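Local structure of propionate kinase (Francisella tularensis subsp. tularensis, 3KHY) at residues A[332-335]-A[336-340]. The protein probably transfers phosphate reversibly between ATP and acetate or propionate, with magnesium as cofactor, and belongs to the acetokinase family. Residues are numbered along the deposited sequence; the frame is centred on the assembly and turned at random.
Sequences KNII and SKLAN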
ATOM      1  N   LYS A 332      -1.843   0.615  23.534  1.00 10.76           N
ATOM      2  CA  LYS A 332      -2.567  -0.564  24.010  1.00 15.32           C
ATOM      3  C   LYS A 332      -3.411  -1.174  22.879  1.00 14.40           C
ATOM      4  O   LYS A 332      -3.478  -2.386  22.711  1.00 15.07           O
ATOM      5  CB  LYS A 332      -3.459  -0.191  25.191  1.00 13.64           C
ATOM      6  CG  LYS A 332      -4.477  -1.265  25.582  1.00 20.06           C
ATOM      7  CD  LYS A 332      -5.369  -0.778  26.723  1.00 31.30           C
ATOM      8  CE  LYS A 332      -6.326  -1.864  27.188  1.00 44.15           C
ATOM      9  NZ  LYS A 332      -7.306  -1.359  28.202  1.00 51.80           N
ATOM     10  N   ASN A 333      -4.051  -0.313  22.104  1.00 14.82           N
ATOM     11  CA  ASN A 333      -4.922  -0.774  21.045  1.00 16.25           C
ATOM     12  C   ASN A 333      -4.083  -1.462  19.968  1.00 13.49           C
ATOM     13  O   ASN A 333      -4.403  -2.563  19.523  1.00 12.71           O
ATOM     14  CB  ASN A 333      -5.715   0.397  20.463  1.00 14.43           C
ATOM     15  CG  ASN A 333      -6.779  -0.051  19.478  1.00 21.34           C
ATOM     16  OD1 ASN A 333      -6.507  -0.825  18.555  1.00 17.34           O
ATOM     17  ND2 ASN A 333      -7.997   0.436  19.664  1.00 17.21           N
ATOM     18  N   ILE A 334      -2.992  -0.824  19.568  1.00 12.75           N
ATOM     19  CA  ILE A 334      -2.115  -1.420  18.562  1.00 14.36           C
ATOM     20  C   ILE A 334      -1.559  -2.782  19.006  1.00 12.80           C
ATOM     21  O   ILE A 334      -1.561  -3.741  18.243  1.00 14.03           O
ATOM     22  CB  ILE A 334      -0.980  -0.455  18.197  1.00 11.81           C
ATOM     23  CG1 ILE A 334      -1.569   0.754  17.453  1.00 13.46           C
ATOM     24  CG2 ILE A 334       0.065  -1.150  17.336  1.00 13.91           C
ATOM     25  CD1 ILE A 334      -0.595   1.916  17.307  1.00 10.87           C
ATOM     26  N   ILE A 335      -1.083  -2.873  20.242  1.00 14.62           N
ATOM     27  CA  ILE A 335      -0.507  -4.131  20.725  1.00 13.90           C
ATOM     28  C   ILE A 335      -1.589  -5.207  20.846  1.00 14.83           C
ATOM     29  O   ILE A 335      -1.362  -6.394  20.569  1.00 16.34           O
ATOM     30  CB  ILE A 335       0.230  -3.906  22.061  1.00 14.03           C
ATOM     31  CG1 ILE A 335       1.419  -2.965  21.839  1.00 11.91           C
ATOM     32  CG2 ILE A 335       0.673  -5.234  22.683  1.00 15.62           C
ATOM     33  CD1 ILE A 335       2.395  -3.434  20.768  1.00 14.58           C
ATOM     34  N   SER A 336      -2.779  -4.789  21.255  1.00 15.77           N
ATOM     35  CA  SER A 336      -3.931  -5.682  21.275  1.00 18.34           C
ATOM     36  C   SER A 336      -4.100  -6.381  19.923  1.00 19.86           C
ATOM     37  O   SER A 336      -4.347  -7.590  19.852  1.00 20.33           O
ATOM     38  CB  SER A 336      -5.198  -4.890  21.606  1.00 24.75           C
ATOM     39  OG  SER A 336      -6.303  -5.755  21.720  1.00 33.67           O
ATOM     40  N   LYS A 337      -3.951  -5.621  18.845  1.00 14.54           N
ATOM     41  CA  LYS A 337      -4.152  -6.185  17.512  1.00 16.53           C
ATOM     42  C   LYS A 337      -2.992  -7.078  17.070  1.00 15.67           C
ATOM     43  O   LYS A 337      -3.091  -7.780  16.072  1.00 16.22           O
ATOM     44  CB  LYS A 337      -4.427  -5.061  16.503  1.00 19.51           C
ATOM     45  CG  LYS A 337      -5.821  -4.451  16.713  1.00 17.31           C
ATOM     46  CD  LYS A 337      -6.088  -3.236  15.845  1.00 16.65           C
ATOM     47  CE  LYS A 337      -7.587  -2.892  15.843  1.00 17.72           C
ATOM     48  NZ  LYS A 337      -8.173  -2.735  17.219  1.00 14.52           N
ATOM     49  N   LEU A 338      -1.890  -7.033  17.815  1.00 14.98           N
ATOM     50  CA  LEU A 338      -0.703  -7.823  17.505  1.00 10.96           C
ATOM     51  C   LEU A 338      -0.596  -9.065  18.405  1.00 17.89           C
ATOM     52  O   LEU A 338       0.439  -9.716  18.456  1.00 19.02           O
ATOM     53  CB  LEU A 338       0.558  -6.970  17.644  1.00 10.43           C
ATOM     54  CG  LEU A 338       0.740  -5.947  16.512  1.00 12.03           C
ATOM     55  CD1 LEU A 338       1.730  -4.847  16.912  1.00 16.54           C
ATOM     56  CD2 LEU A 338       1.163  -6.612  15.204  1.00 12.31           C
ATOM     57  N   ALA A 339      -1.685  -9.401  19.083  1.00 16.58           N
ATOM     58  CA  ALA A 339      -1.692 -10.538  20.003  1.00 22.46           C
ATOM     59  C   ALA A 339      -1.209 -11.841  19.348  1.00 23.85           C
ATOM     60  O   ALA A 339      -0.446 -12.589  19.950  1.00 20.19           O
ATOM     61  CB  ALA A 339      -3.083 -10.723  20.615  1.00 21.01           C
ATOM     62  N   ASN A 340      -1.641 -12.114  18.119  1.00 18.91           N
ATOM     63  CA  ASN A 340      -1.285 -13.386  17.483  1.00 19.80           C
ATOM     64  C   ASN A 340       0.181 -13.469  17.075  1.00 22.19           C
ATOM     65  O   ASN A 340       0.666 -14.535  16.676  1.00 22.38           O
ATOM     66  CB  ASN A 340      -2.186 -13.683  16.279  1.00 16.52           C
ATOM     67  CG  ASN A 340      -3.632 -13.896  16.678  1.00 22.50           C
ATOM     68  OD1 ASN A 340      -3.918 -14.519  17.703  1.00 22.03           O
ATOM     69  ND2 ASN A 340      -4.556 -13.390  15.859  1.00 17.89           N
TER
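A chi1 of -172° in N333 swings its amide out beside its own carbonyl carbon, and the aliphatic chain of K337 stays extended until it bends at its last torsion (chi4 53°), so that amide and ammonium meet one helical turn apart. K337 NZ donates to N333 OD1 over 2.9 Å, tilted somewhat from the amide plane, while CD of K337 runs past the same oxygen at 3.7 Å. Both groups also meet E294 of helix 287-307, K337's strongest polar partner: K337 NZ forms a salt bridge with OE1, and N333 ND2 a hydrogen bond to OE2. Gripped at both OD1 and ND2, the amide should be fixed in rotation. In helix 328-337, which packs on strand 316-320 in the actin-like ATPase (ASKHA) fold of the acetokinase family, S336 N reaches K332 O at 2.9 Å, an i+4→i bond. One step on, K337 N divides itself between N333 O (3.2 Å) and, weakly, I334 O. L338 N then turns to I335 O at 2.9 Å, an i+3→i bond entering well above the carbonyl plane. On the buried face, L338 CD1 lies 4.1 Å from I334 CG2 and 4.2 Å from I335 CD1, and all three side chains pack against strand 316-320.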